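Local atomic coordinates of PhnB protein (PDB entry 3OMS), a protein that is of unproven function but belongs to the glyoxalase superfamily and may act as a 3-demethylubiquinone-9 3-methyltransferase. Residues K10-L15 with E65-D70; N26-L31 with D126-S131; D33-V38 with F59-Q64; V87-E92 with W132-A137. All coordinates share one frame; numbering follows the deposited sequence.

Contact 1: residues K10-L15 with E65-D70; sequences KITTFL and EFMCID
Met67, here selenomethionine, lies between Thr12 and Phe14 of the neighbouring strand, and each of its side-chain atoms touches one or both of them. CB starts beside the Phe14 ring, 3.7 Å from Phe14 CD1. CG turns to the threonine methyl, Thr12 CG2, at 3.8 Å. SE meets that same methyl and stands at the edge of the Phe14 ring, 5.3 Å from its centroid, a Met-aromatic contact. The bend at chi3 (76°) then brings CE back to the ring, 3.7 Å from Phe14 CE1. Farther round the ring, Phe14 CZ rests on Ile69 CG2 at 3.5 Å. Thr13 and Phe66 lie side by side on the other face, with Thr13 CB against Phe66 CE1. The strands run parallel: Met67 N bonds to Thr13 O, Leu15 N to Met67 O (2.8 Å) and Ile69 N to Leu15 O, while a water bridges Thr13 N and Glu65 O where the strands splay. This pairs the first and last strands of a beta-alpha-beta-beta-beta module, as in the glyoxalase fold. Strand 11-17 also pairs antiparallel with a strand of the second subunit. The chemistry is divided, with backbone bonds setting the register and mostly apolar side chains packing over both faces.

Contact 2: residues N26-L31 with D126-S131; sequences NFYTSL and DKYGVS
Phe27 reaches from the helix toward Lys127, and the two side chains meet tip to tip: Lys127 NZ stands over one face of the phenyl ring, 3.6 Å from its centroid and offset toward the rim, a cation-pi contact. Bends at chi3 and chi4 (76° and 68°) curl the lysine chain back to that position. Phe27 CD2 also abuts the edge of the Tyr128 ring, 3.9 Å from Tyr128 CE2. Next along the helix, Tyr28 gives its hydroxyl proton to Asp126: OH to OD2 is 2.6 Å, on the syn lone pair, with ring and carboxylate planes only 19° apart. Tyr28 OH also touches Val130 CG2 at 3.4 Å. Asp126 opens a type I turn ending at Gly129, in the loop between strands 121-125 and 131-136, and its OD1 makes an Asx turn by accepting from Tyr128 N at 2.8 Å. Val130 N reaches Asp126 OD1 from the opposite face of the carboxylate, at 3.0 Å, and Trp132 NE1 supplies a second donor to OD2, so the buried acid is gripped at both oxygens. Farther along, Ser30 OG turns back to bond Phe27 O at 2.6 Å.

Contact 3: residues D33-V38 with F59-Q64; sequences DQSEIV and FTLNGQ
Thr60 OG1 has two polar partners: Glu36 N donates to it at 3.0 Å, and a water lies 2.8 Å from the same OG1 while donating to Gln34 O. With chi1 at 57°, OG1 sits between its own backbone N and carbonyl carbon, and the Glu36 side chain runs alongside, CG against OG1. The backbone answers in the other direction, Thr60 N bonding Glu36 O at 2.9 Å. Thr60 CG2 meets Val38 CG2 at 4.1 Å, the two side chains crossing at about a right angle. These residues lie at the open end of the antiparallel hairpin of strands 37-42 and 54-61, in which Ile37 and Phe59 form a non-hydrogen-bonded pair whose side chains face Met25 of helix 21-29. Toward the other end the strand pairing gives way to side-chain bonds. Ser35 OG accepts an almost straight bond from Asn62 N, 2.9 Å long. Asn62 and Gly63 are the middle residues of a type I' turn, Leu61 to Gln64, that leads into strand 64-70. Asn62 CG is anti to its backbone N (chi1 -159°), and ND2 donates to Asp33 O over 3.2 Å, straight at the hydrogen (172°) but arriving well above the carbonyl plane. Gly63 N adds a weak bond to Gln34 O.

Contact 4: residues V87-E92 with W132-A137; sequences VTCETE and WQLTLA
Val87 presses CG2 against the edge of the Trp132 indole, in the ring plane and 3.6 Å from Trp132 CE3. Its CB faces Leu134 CG, and Val87 N and Val87 O both bond the same neighbouring strand, at Gln133 O (2.7 Å) and Thr135 N (2.9 Å) respectively. These strands are parallel, the first and last of the second beta-alpha-beta-beta-beta module, as in the glyoxalase fold. At the far end Leu136 CG is anti to the backbone N (chi1 -167°), and chi2 (58°) sets the methyls against the loop that follows strand 83-89; CD1 sits on Thr91 C at 3.2 Å, and CD2 meets Glu92 CG at 3.6 Å, the two side chains crossing at about a right angle. Between Val87 and Leu136, Cys89 turns SG to Leu134 CD2, 4.3 Å away, while Cys89 N bonds Thr135 O and Cys89 O takes a straight bond (179°) from Ala137 N. Thr88 and Thr135 lie side by side on the other face, methyl to methyl. Thr91 OG1 N-caps helix 92-103 through Glu94 N, and Ile95 of that helix covers Cys89 and Leu134. Strand 131-136 has strand 121-125 on its other side, while Val87 pairs antiparallel with a strand of the second subunit.

From the N terminus, strand 11-17 opens contact 1, helix 21-29 opens contact 2 and residues 33-38 open contact 3. Contact 3 closes first, at 59-64, and contact 1 follows at 65-70, so contact 3 nests within contact 1 and the first four-stranded sheet is complete. Contact 4 opens later, at 87-92, in series with contacts 1 and 3. Contact 2 stays open until 126-131; it encloses contact 3 and crosses both contact 1 and contact 4, which closes last, at 132-137. Contact 2 thus ties helix 21-29 to the loop between the last two strands of the second sheet; Leu15, Leu61 and Trp132, from contacts 1, 3 and 4, all touch Tyr28 of contact 2.

Contact 1: residues K10-L15 with E65-D70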
loop_
_atom_site.group_PDB
_atom_site.type_symbol
_atom_site.label_atom_id
_atom_site.label_comp_id
_atom_site.label_asym_id
_atom_site.label_seq_id
_atom_site.Cartn_x
_atom_site.Cartn_y
_atom_site.Cartn_z
ATOM N N LYS A 10 0.375 -13.340 -3.439
ATOM C CA LYS A 10 -0.118 -13.555 -2.090
ATOM C C LYS A 10 -0.625 -12.273 -1.401
ATOM O O LYS A 10 -1.596 -12.300 -0.633
ATOM C CB LYS A 10 0.962 -14.165 -1.219
ATOM C CG LYS A 10 0.515 -14.473 0.193
ATOM C CD LYS A 10 1.277 -15.609 0.797
ATOM C CE LYS A 10 0.444 -16.375 1.767
ATOM N NZ LYS A 10 -0.250 -17.547 1.151
ATOM N N ILE A 11 0.106 -11.194 -1.612
ATOM C CA ILE A 11 -0.207 -9.896 -1.012
ATOM C C ILE A 11 -0.508 -8.882 -2.117
ATOM O O ILE A 11 0.291 -8.657 -3.083
ATOM C CB ILE A 11 0.909 -9.429 -0.117
ATOM C CG1 ILE A 11 1.169 -10.469 0.984
ATOM C CG2 ILE A 11 0.604 -8.009 0.429
ATOM C CD1 ILE A 11 2.341 -10.206 1.699
ATOM N N THR A 12 -1.716 -8.342 -2.025
ATOM C CA THR A 12 -2.224 -7.401 -2.982
ATOM C C THR A 12 -2.536 -6.076 -2.308
ATOM O O THR A 12 -3.298 -6.025 -1.328
ATOM C CB THR A 12 -3.482 -7.905 -3.666
ATOM O OG1 THR A 12 -3.171 -9.122 -4.309
ATOM C CG2 THR A 12 -3.948 -6.959 -4.706
ATOM N N THR A 13 -1.951 -5.019 -2.815
ATOM C CA THR A 13 -2.245 -3.691 -2.289
ATOM C C THR A 13 -3.667 -3.252 -2.710
ATOM O O THR A 13 -4.052 -3.419 -3.870
ATOM C CB THR A 13 -1.088 -2.701 -2.716
ATOM O OG1 THR A 13 0.117 -3.214 -2.130
ATOM C CG2 THR A 13 -1.403 -1.288 -2.207
ATOM N N PHE A 14 -4.451 -2.732 -1.742
ATOM C CA PHE A 14 -5.904 -2.632 -1.801
ATOM C C PHE A 14 -6.266 -1.187 -1.413
ATOM O O PHE A 14 -5.944 -0.695 -0.292
ATOM C CB PHE A 14 -6.522 -3.599 -0.814
ATOM C CG PHE A 14 -8.036 -3.740 -0.866
ATOM C CD1 PHE A 14 -8.613 -4.950 -1.251
ATOM C CD2 PHE A 14 -8.881 -2.719 -0.399
ATOM C CE1 PHE A 14 -9.977 -5.125 -1.252
ATOM C CE2 PHE A 14 -10.248 -2.903 -0.388
ATOM C CZ PHE A 14 -10.782 -4.144 -0.817
ATOM N N LEU A 15 -6.904 -0.491 -2.354
ATOM C CA LEU A 15 -7.243 0.906 -2.179
ATOM C C LEU A 15 -8.755 1.092 -1.976
ATOM O O LEU A 15 -9.575 0.632 -2.780
ATOM C CB LEU A 15 -6.723 1.716 -3.381
ATOM C CG LEU A 15 -5.213 1.966 -3.533
ATOM C CD1 LEU A 15 -4.347 0.703 -3.782
ATOM C CD2 LEU A 15 -5.000 2.983 -4.676
ATOM N N GLU A 65 -1.005 -6.997 -9.774
ATOM C CA GLU A 65 -2.408 -6.809 -9.446
ATOM C C GLU A 65 -2.553 -5.877 -8.260
ATOM O O GLU A 65 -1.787 -5.989 -7.290
ATOM C CB GLU A 65 -3.128 -8.119 -9.125
ATOM C CG GLU A 65 -3.455 -8.990 -10.323
ATOM C CD GLU A 65 -3.973 -10.385 -9.924
ATOM O OE1 GLU A 65 -4.560 -10.548 -8.821
ATOM O OE2 GLU A 65 -3.772 -11.334 -10.713
ATOM N N PHE A 66 -3.530 -4.987 -8.375
ATOM C CA PHE A 66 -4.044 -4.107 -7.327
ATOM C C PHE A 66 -5.548 -4.324 -7.230
ATOM O O PHE A 66 -6.178 -4.777 -8.186
ATOM C CB PHE A 66 -3.705 -2.662 -7.638
ATOM C CG PHE A 66 -2.235 -2.386 -7.535
ATOM C CD1 PHE A 66 -1.692 -1.859 -6.337
ATOM C CD2 PHE A 66 -1.378 -2.743 -8.554
ATOM C CE1 PHE A 66 -0.356 -1.671 -6.212
ATOM C CE2 PHE A 66 -0.007 -2.547 -8.433
ATOM C CZ PHE A 66 0.514 -2.021 -7.262
HETATM N N MSE A 67 -6.116 -4.069 -6.052
HETATM C CA MSE A 67 -7.534 -4.097 -5.863
HETATM C C MSE A 67 -8.033 -2.745 -5.386
HETATM O O MSE A 67 -7.319 -1.975 -4.684
HETATM C CB MSE A 67 -7.885 -5.189 -4.870
HETATM C CG MSE A 67 -7.637 -6.574 -5.379
HETATM SE SE MSE A 67 -7.639 -7.843 -3.915
HETATM C CE MSE A 67 -9.514 -7.934 -3.617
ATOM N N CYS A 68 -9.286 -2.433 -5.733
ATOM C CA CYS A 68 -9.942 -1.257 -5.134
ATOM C C CYS A 68 -11.406 -1.484 -4.963
ATOM O O CYS A 68 -11.992 -2.401 -5.541
ATOM C CB CYS A 68 -9.657 0.024 -5.955
ATOM S SG CYS A 68 -10.368 -0.002 -7.626
ATOM N N ILE A 69 -11.996 -0.672 -4.074
ATOM C CA ILE A 69 -13.416 -0.595 -3.889
ATOM C C ILE A 69 -13.836 0.864 -3.701
ATOM O O ILE A 69 -12.995 1.698 -3.374
ATOM C CB ILE A 69 -13.903 -1.366 -2.632
ATOM C CG1 ILE A 69 -13.441 -0.655 -1.336
ATOM C CG2 ILE A 69 -13.480 -2.847 -2.646
ATOM C CD1 ILE A 69 -13.896 -1.311 -0.048
ATOM N N ASP A 70 -15.150 1.129 -3.848
ATOM C CA ASP A 70 -15.795 2.336 -3.322
ATOM C C ASP A 70 -16.519 1.915 -2.070
ATOM O O ASP A 70 -17.508 1.128 -2.107
ATOM C CB ASP A 70 -16.788 2.939 -4.320
ATOM C CG ASP A 70 -16.120 3.674 -5.439
ATOM O OD1 ASP A 70 -15.183 4.440 -5.180
ATOM O OD2 ASP A 70 -16.571 3.542 -6.607
HETATM O O HOH W 1 -4.458 -10.291 -6.395
HETATM O O HOH W 2 -0.337 -5.179 -5.161
#

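Contact 2: residues N26-L31 with D126-S131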
loop_
_atom_site.group_PDB
_atom_site.type_symbol
_atom_site.label_atom_id
_atom_site.label_comp_id
_atom_site.label_asym_id
_atom_site.label_seq_id
_atom_site.Cartn_x
_atom_site.Cartn_y
_atom_site.Cartn_z
ATOM N N ASN A 26 -9.094 3.903 -13.994
ATOM C CA ASN A 26 -8.910 4.287 -15.390
ATOM C C ASN A 26 -7.704 5.221 -15.560
ATOM O O ASN A 26 -6.926 5.091 -16.518
ATOM C CB ASN A 26 -10.224 4.862 -15.974
ATOM C CG ASN A 26 -11.206 3.737 -16.382
ATOM O OD1 ASN A 26 -10.983 3.052 -17.346
ATOM N ND2 ASN A 26 -12.240 3.549 -15.634
ATOM N N PHE A 27 -7.523 6.129 -14.609
ATOM C CA PHE A 27 -6.376 7.053 -14.625
ATOM C C PHE A 27 -5.085 6.306 -14.442
ATOM O O PHE A 27 -4.174 6.440 -15.271
ATOM C CB PHE A 27 -6.556 8.106 -13.529
ATOM C CG PHE A 27 -5.397 9.066 -13.394
ATOM C CD1 PHE A 27 -4.937 9.789 -14.484
ATOM C CD2 PHE A 27 -4.826 9.291 -12.151
ATOM C CE1 PHE A 27 -3.895 10.726 -14.341
ATOM C CE2 PHE A 27 -3.807 10.213 -11.990
ATOM C CZ PHE A 27 -3.336 10.923 -13.072
ATOM N N TYR A 28 -5.012 5.443 -13.423
ATOM C CA TYR A 28 -3.739 4.758 -13.105
ATOM C C TYR A 28 -3.300 3.815 -14.216
ATOM O O TYR A 28 -2.130 3.759 -14.584
ATOM C CB TYR A 28 -3.846 3.970 -11.803
ATOM C CG TYR A 28 -4.109 4.828 -10.580
ATOM C CD1 TYR A 28 -3.706 6.189 -10.513
ATOM C CD2 TYR A 28 -4.724 4.283 -9.475
ATOM C CE1 TYR A 28 -3.957 6.922 -9.380
ATOM C CE2 TYR A 28 -5.003 5.000 -8.383
ATOM C CZ TYR A 28 -4.615 6.328 -8.312
ATOM O OH TYR A 28 -4.883 6.970 -7.139
ATOM N N THR A 29 -4.243 3.075 -14.773
ATOM C CA THR A 29 -3.886 2.119 -15.794
ATOM C C THR A 29 -3.432 2.823 -17.091
ATOM O O THR A 29 -2.830 2.194 -17.936
ATOM C CB THR A 29 -5.007 1.131 -16.117
ATOM O OG1 THR A 29 -6.169 1.849 -16.484
ATOM C CG2 THR A 29 -5.337 0.223 -14.936
ATOM N N SER A 30 -3.694 4.118 -17.239
ATOM C CA SER A 30 -3.178 4.876 -18.396
ATOM C C SER A 30 -1.713 5.344 -18.275
ATOM O O SER A 30 -1.124 5.827 -19.270
ATOM C CB SER A 30 -4.062 6.104 -18.637
ATOM O OG SER A 30 -3.724 7.194 -17.758
ATOM N N LEU A 31 -1.107 5.188 -17.100
ATOM C CA LEU A 31 0.173 5.806 -16.794
ATOM C C LEU A 31 1.348 4.893 -17.018
ATOM O O LEU A 31 2.478 5.359 -17.123
ATOM C CB LEU A 31 0.213 6.231 -15.317
ATOM C CG LEU A 31 -0.825 7.259 -14.879
ATOM C CD1 LEU A 31 -0.629 7.544 -13.396
ATOM C CD2 LEU A 31 -0.710 8.523 -15.709
ATOM N N ASP A 126 -1.613 12.267 -5.225
ATOM C CA ASP A 126 -2.389 12.557 -6.420
ATOM C C ASP A 126 -3.745 13.200 -6.048
ATOM O O ASP A 126 -4.061 13.448 -4.864
ATOM C CB ASP A 126 -2.494 11.305 -7.301
ATOM C CG ASP A 126 -3.364 10.227 -6.688
ATOM O OD1 ASP A 126 -4.135 10.584 -5.753
ATOM O OD2 ASP A 126 -3.287 9.067 -7.185
ATOM N N LYS A 127 -4.534 13.507 -7.055
ATOM C CA LYS A 127 -5.806 14.190 -6.858
ATOM C C LYS A 127 -6.769 13.394 -5.968
ATOM O O LYS A 127 -7.768 13.933 -5.507
ATOM C CB LYS A 127 -6.483 14.507 -8.196
ATOM C CG LYS A 127 -6.992 13.313 -9.016
ATOM C CD LYS A 127 -7.662 13.742 -10.312
ATOM C CE LYS A 127 -6.661 14.171 -11.403
ATOM N NZ LYS A 127 -5.753 13.147 -12.023
ATOM N N TYR A 128 -6.532 12.090 -5.832
ATOM C CA TYR A 128 -7.372 11.252 -4.978
ATOM C C TYR A 128 -6.839 11.145 -3.571
ATOM O O TYR A 128 -7.470 10.518 -2.723
ATOM C CB TYR A 128 -7.535 9.846 -5.630
ATOM C CG TYR A 128 -8.020 9.908 -7.058
ATOM C CD1 TYR A 128 -9.338 10.244 -7.345
ATOM C CD2 TYR A 128 -7.151 9.702 -8.131
ATOM C CE1 TYR A 128 -9.785 10.357 -8.644
ATOM C CE2 TYR A 128 -7.584 9.805 -9.392
ATOM C CZ TYR A 128 -8.902 10.134 -9.660
ATOM O OH TYR A 128 -9.328 10.257 -10.963
ATOM N N GLY A 129 -5.640 11.677 -3.324
ATOM C CA GLY A 129 -4.993 11.593 -2.052
ATOM C C GLY A 129 -3.998 10.445 -1.900
ATOM O O GLY A 129 -3.329 10.344 -0.853
ATOM N N VAL A 130 -3.857 9.627 -2.934
ATOM C CA VAL A 130 -2.941 8.486 -2.925
ATOM C C VAL A 130 -1.496 8.965 -3.090
ATOM O O VAL A 130 -1.224 9.828 -3.951
ATOM C CB VAL A 130 -3.254 7.467 -4.035
ATOM C CG1 VAL A 130 -2.134 6.337 -4.088
ATOM C CG2 VAL A 130 -4.624 6.864 -3.781
ATOM N N SER A 131 -0.600 8.492 -2.217
ATOM C CA SER A 131 0.793 8.996 -2.189
ATOM C C SER A 131 1.701 8.140 -3.084
ATOM O O SER A 131 1.771 6.867 -2.959
ATOM C CB SER A 131 1.317 8.979 -0.785
ATOM O OG SER A 131 2.435 9.828 -0.597
#

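Contact 3: residues D33-V38 with F59-Q64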
loop_
_atom_site.group_PDB
_atom_site.type_symbol
_atom_site.label_atom_id
_atom_site.label_comp_id
_atom_site.label_asym_id
_atom_site.label_seq_id
_atom_site.Cartn_x
_atom_site.Cartn_y
_atom_site.Cartn_z
ATOM N N ASP A 33 2.937 1.052 -18.777
ATOM C CA ASP A 33 2.813 -0.031 -19.723
ATOM C C ASP A 33 2.235 -1.249 -19.027
ATOM O O ASP A 33 2.499 -1.454 -17.839
ATOM C CB ASP A 33 4.177 -0.397 -20.305
ATOM C CG ASP A 33 4.065 -0.849 -21.700
ATOM O OD1 ASP A 33 3.836 0.057 -22.555
ATOM O OD2 ASP A 33 4.175 -2.087 -21.939
ATOM N N GLN A 34 1.477 -2.043 -19.796
ATOM C CA GLN A 34 0.936 -3.337 -19.367
ATOM C C GLN A 34 0.123 -3.200 -18.097
ATOM O O GLN A 34 0.311 -3.922 -17.100
ATOM C CB GLN A 34 2.037 -4.374 -19.246
ATOM C CG GLN A 34 2.421 -4.941 -20.608
ATOM C CD GLN A 34 3.775 -5.544 -20.585
ATOM O OE1 GLN A 34 3.927 -6.761 -20.682
ATOM N NE2 GLN A 34 4.791 -4.696 -20.447
ATOM N N SER A 35 -0.820 -2.269 -18.178
ATOM C CA SER A 35 -1.724 -2.001 -17.077
ATOM C C SER A 35 -3.149 -2.013 -17.609
ATOM O O SER A 35 -3.479 -1.291 -18.580
ATOM C CB SER A 35 -1.392 -0.656 -16.465
ATOM O OG SER A 35 -0.025 -0.606 -16.161
ATOM N N GLU A 36 -4.010 -2.816 -17.009
ATOM C CA GLU A 36 -5.407 -2.833 -17.451
ATOM C C GLU A 36 -6.360 -3.195 -16.350
ATOM O O GLU A 36 -5.989 -3.816 -15.342
ATOM C CB GLU A 36 -5.571 -3.818 -18.613
ATOM C CG GLU A 36 -4.796 -5.034 -18.455
ATOM C CD GLU A 36 -4.564 -5.784 -19.767
ATOM O OE1 GLU A 36 -4.575 -5.200 -20.872
ATOM O OE2 GLU A 36 -4.324 -6.984 -19.696
ATOM N N ILE A 37 -7.602 -2.812 -16.551
ATOM C CA ILE A 37 -8.660 -3.281 -15.697
ATOM C C ILE A 37 -8.911 -4.751 -16.010
ATOM O O ILE A 37 -8.955 -5.132 -17.164
ATOM C CB ILE A 37 -9.935 -2.439 -15.816
ATOM C CG1 ILE A 37 -9.617 -0.989 -15.313
ATOM C CG2 ILE A 37 -11.028 -3.036 -14.934
ATOM C CD1 ILE A 37 -10.662 -0.007 -15.605
ATOM N N VAL A 38 -8.918 -5.567 -14.958
ATOM C CA VAL A 38 -9.152 -7.018 -15.052
ATOM C C VAL A 38 -10.638 -7.364 -14.858
ATOM O O VAL A 38 -11.242 -8.102 -15.665
ATOM C CB VAL A 38 -8.255 -7.833 -14.043
ATOM C CG1 VAL A 38 -8.657 -9.315 -14.051
ATOM C CG2 VAL A 38 -6.762 -7.699 -14.443
ATOM N N PHE A 59 -7.207 -4.608 -10.944
ATOM C CA PHE A 59 -6.502 -4.068 -12.104
ATOM C C PHE A 59 -5.044 -4.331 -11.965
ATOM O O PHE A 59 -4.558 -4.592 -10.851
ATOM C CB PHE A 59 -6.747 -2.570 -12.259
ATOM C CG PHE A 59 -6.304 -1.733 -11.102
ATOM C CD1 PHE A 59 -5.194 -0.863 -11.217
ATOM C CD2 PHE A 59 -7.060 -1.693 -9.913
ATOM C CE1 PHE A 59 -4.822 -0.028 -10.158
ATOM C CE2 PHE A 59 -6.650 -0.873 -8.839
ATOM C CZ PHE A 59 -5.532 -0.040 -8.971
ATOM N N THR A 60 -4.307 -4.236 -13.071
ATOM C CA THR A 60 -2.871 -4.406 -13.005
ATOM C C THR A 60 -2.173 -3.049 -13.276
ATOM O O THR A 60 -2.687 -2.200 -14.001
ATOM C CB THR A 60 -2.368 -5.429 -13.998
ATOM O OG1 THR A 60 -2.778 -5.028 -15.329
ATOM C CG2 THR A 60 -2.865 -6.824 -13.649
ATOM N N LEU A 61 -1.023 -2.857 -12.626
ATOM C CA LEU A 61 -0.087 -1.822 -12.981
ATOM C C LEU A 61 1.230 -2.510 -13.291
ATOM O O LEU A 61 1.837 -3.183 -12.429
ATOM C CB LEU A 61 0.028 -0.804 -11.839
ATOM C CG LEU A 61 -1.220 -0.021 -11.378
ATOM C CD1 LEU A 61 -0.886 0.897 -10.183
ATOM C CD2 LEU A 61 -1.913 0.783 -12.536
ATOM N N ASN A 62 1.631 -2.426 -14.556
ATOM C CA ASN A 62 2.774 -3.161 -15.071
ATOM C C ASN A 62 2.740 -4.608 -14.675
ATOM O O ASN A 62 3.750 -5.144 -14.222
ATOM C CB ASN A 62 4.077 -2.515 -14.584
ATOM C CG ASN A 62 5.304 -2.870 -15.449
ATOM O OD1 ASN A 62 6.289 -3.398 -14.931
ATOM N ND2 ASN A 62 5.247 -2.598 -16.749
ATOM N N GLY A 63 1.595 -5.257 -14.827
ATOM C CA GLY A 63 1.529 -6.687 -14.576
ATOM C C GLY A 63 1.203 -7.047 -13.124
ATOM O O GLY A 63 0.827 -8.169 -12.887
ATOM N N GLN A 64 1.358 -6.105 -12.181
ATOM C CA GLN A 64 1.114 -6.364 -10.758
ATOM C C GLN A 64 -0.341 -6.077 -10.441
ATOM O O GLN A 64 -0.838 -5.038 -10.795
ATOM C CB GLN A 64 2.004 -5.481 -9.882
ATOM C CG GLN A 64 1.807 -5.658 -8.369
ATOM C CD GLN A 64 2.715 -4.747 -7.529
ATOM O OE1 GLN A 64 3.575 -4.043 -8.065
ATOM N NE2 GLN A 64 2.491 -4.728 -6.215
HETATM O O HOH W 3 -1.301 -6.709 -16.985
#

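Contact 4: residues V87-E92 with W132-A137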
loop_
_atom_site.group_PDB
_atom_site.type_symbol
_atom_site.label_atom_id
_atom_site.label_comp_id
_atom_site.label_asym_id
_atom_site.label_seq_id
_atom_site.Cartn_x
_atom_site.Cartn_y
_atom_site.Cartn_z
ATOM N N VAL A 87 7.576 4.117 -7.292
ATOM C CA VAL A 87 7.696 3.752 -8.696
ATOM C C VAL A 87 9.110 3.928 -9.199
ATOM O O VAL A 87 9.691 4.979 -9.056
ATOM C CB VAL A 87 6.777 4.588 -9.607
ATOM C CG1 VAL A 87 6.818 3.984 -11.096
ATOM C CG2 VAL A 87 5.330 4.603 -9.089
ATOM N N THR A 88 9.676 2.899 -9.803
ATOM C CA THR A 88 11.002 3.045 -10.382
ATOM C C THR A 88 10.818 3.098 -11.909
ATOM O O THR A 88 10.170 2.264 -12.489
ATOM C CB THR A 88 11.968 1.956 -9.909
ATOM O OG1 THR A 88 11.603 0.724 -10.529
ATOM C CG2 THR A 88 11.928 1.827 -8.372
ATOM N N CYS A 89 11.304 4.174 -12.511
ATOM C CA CYS A 89 11.077 4.498 -13.911
ATOM C C CYS A 89 12.400 4.202 -14.616
ATOM O O CYS A 89 13.473 4.368 -14.013
ATOM C CB CYS A 89 10.676 5.987 -14.041
ATOM S SG CYS A 89 9.177 6.557 -13.100
ATOM N N GLU A 90 12.344 3.763 -15.875
ATOM C CA GLU A 90 13.524 3.389 -16.683
ATOM C C GLU A 90 14.198 4.606 -17.315
ATOM O O GLU A 90 15.440 4.633 -17.534
ATOM C CB GLU A 90 13.111 2.459 -17.841
ATOM C CG GLU A 90 12.706 1.027 -17.454
ATOM C CD GLU A 90 11.372 0.954 -16.735
ATOM O OE1 GLU A 90 10.329 1.162 -17.384
ATOM O OE2 GLU A 90 11.372 0.676 -15.513
ATOM N N THR A 91 13.371 5.595 -17.678
ATOM C CA THR A 91 13.859 6.791 -18.383
ATOM C C THR A 91 13.342 8.094 -17.790
ATOM O O THR A 91 12.278 8.122 -17.125
ATOM C CB THR A 91 13.441 6.805 -19.848
ATOM O OG1 THR A 91 12.015 6.827 -19.932
ATOM C CG2 THR A 91 14.004 5.571 -20.615
ATOM N N GLU A 92 14.143 9.134 -18.006
ATOM C CA GLU A 92 13.812 10.513 -17.679
ATOM C C GLU A 92 12.477 10.913 -18.271
ATOM O O GLU A 92 11.651 11.514 -17.592
ATOM C CB GLU A 92 14.899 11.453 -18.207
ATOM C CG GLU A 92 15.952 11.821 -17.164
ATOM C CD GLU A 92 15.642 13.144 -16.470
ATOM O OE1 GLU A 92 14.492 13.331 -16.000
ATOM O OE2 GLU A 92 16.545 14.005 -16.412
ATOM N N TRP A 132 2.419 8.845 -3.956
ATOM C CA TRP A 132 3.322 8.244 -4.926
ATOM C C TRP A 132 4.736 8.835 -4.820
ATOM O O TRP A 132 4.931 10.077 -4.724
ATOM C CB TRP A 132 2.826 8.535 -6.324
ATOM C CG TRP A 132 1.515 7.965 -6.724
ATOM C CD1 TRP A 132 0.300 8.519 -6.510
ATOM C CD2 TRP A 132 1.284 6.759 -7.472
ATOM N NE1 TRP A 132 -0.678 7.753 -7.079
ATOM C CE2 TRP A 132 -0.109 6.650 -7.657
ATOM C CE3 TRP A 132 2.115 5.775 -8.005
ATOM C CZ2 TRP A 132 -0.700 5.597 -8.370
ATOM C CZ3 TRP A 132 1.527 4.700 -8.672
ATOM C CH2 TRP A 132 0.129 4.635 -8.871
ATOM N N GLN A 133 5.726 7.934 -4.865
ATOM C CA GLN A 133 7.128 8.328 -4.937
ATOM C C GLN A 133 7.629 7.811 -6.263
ATOM O O GLN A 133 7.291 6.702 -6.714
ATOM C CB GLN A 133 8.001 7.709 -3.840
ATOM C CG GLN A 133 7.642 8.136 -2.417
ATOM C CD GLN A 133 8.558 7.491 -1.411
ATOM O OE1 GLN A 133 9.777 7.692 -1.443
ATOM N NE2 GLN A 133 7.983 6.681 -0.517
ATOM N N LEU A 134 8.426 8.621 -6.922
ATOM C CA LEU A 134 8.929 8.251 -8.244
ATOM C C LEU A 134 10.413 8.468 -8.271
ATOM O O LEU A 134 10.888 9.476 -7.777
ATOM C CB LEU A 134 8.258 9.081 -9.311
ATOM C CG LEU A 134 6.770 8.816 -9.515
ATOM C CD1 LEU A 134 5.948 9.687 -8.577
ATOM C CD2 LEU A 134 6.481 9.101 -10.960
ATOM N N THR A 135 11.145 7.485 -8.805
ATOM C CA THR A 135 12.566 7.617 -8.916
ATOM C C THR A 135 13.082 7.016 -10.220
ATOM O O THR A 135 12.414 6.201 -10.837
ATOM C CB THR A 135 13.255 6.996 -7.715
ATOM O OG1 THR A 135 14.607 7.478 -7.670
ATOM C CG2 THR A 135 13.191 5.445 -7.812
ATOM N N LEU A 136 14.249 7.479 -10.651
ATOM C CA LEU A 136 14.843 6.998 -11.878
ATOM C C LEU A 136 15.882 5.918 -11.510
ATOM O O LEU A 136 16.763 6.174 -10.684
ATOM C CB LEU A 136 15.456 8.196 -12.598
ATOM C CG LEU A 136 15.890 8.073 -14.051
ATOM C CD1 LEU A 136 14.709 7.668 -14.899
ATOM C CD2 LEU A 136 16.492 9.409 -14.489
ATOM N N ALA A 137 15.743 4.716 -12.092
ATOM C CA ALA A 137 16.639 3.575 -11.832
ATOM C C ALA A 137 17.904 3.637 -12.675
ATOM O O ALA A 137 18.510 4.717 -12.865
ATOM C CB ALA A 137 15.896 2.248 -12.087
#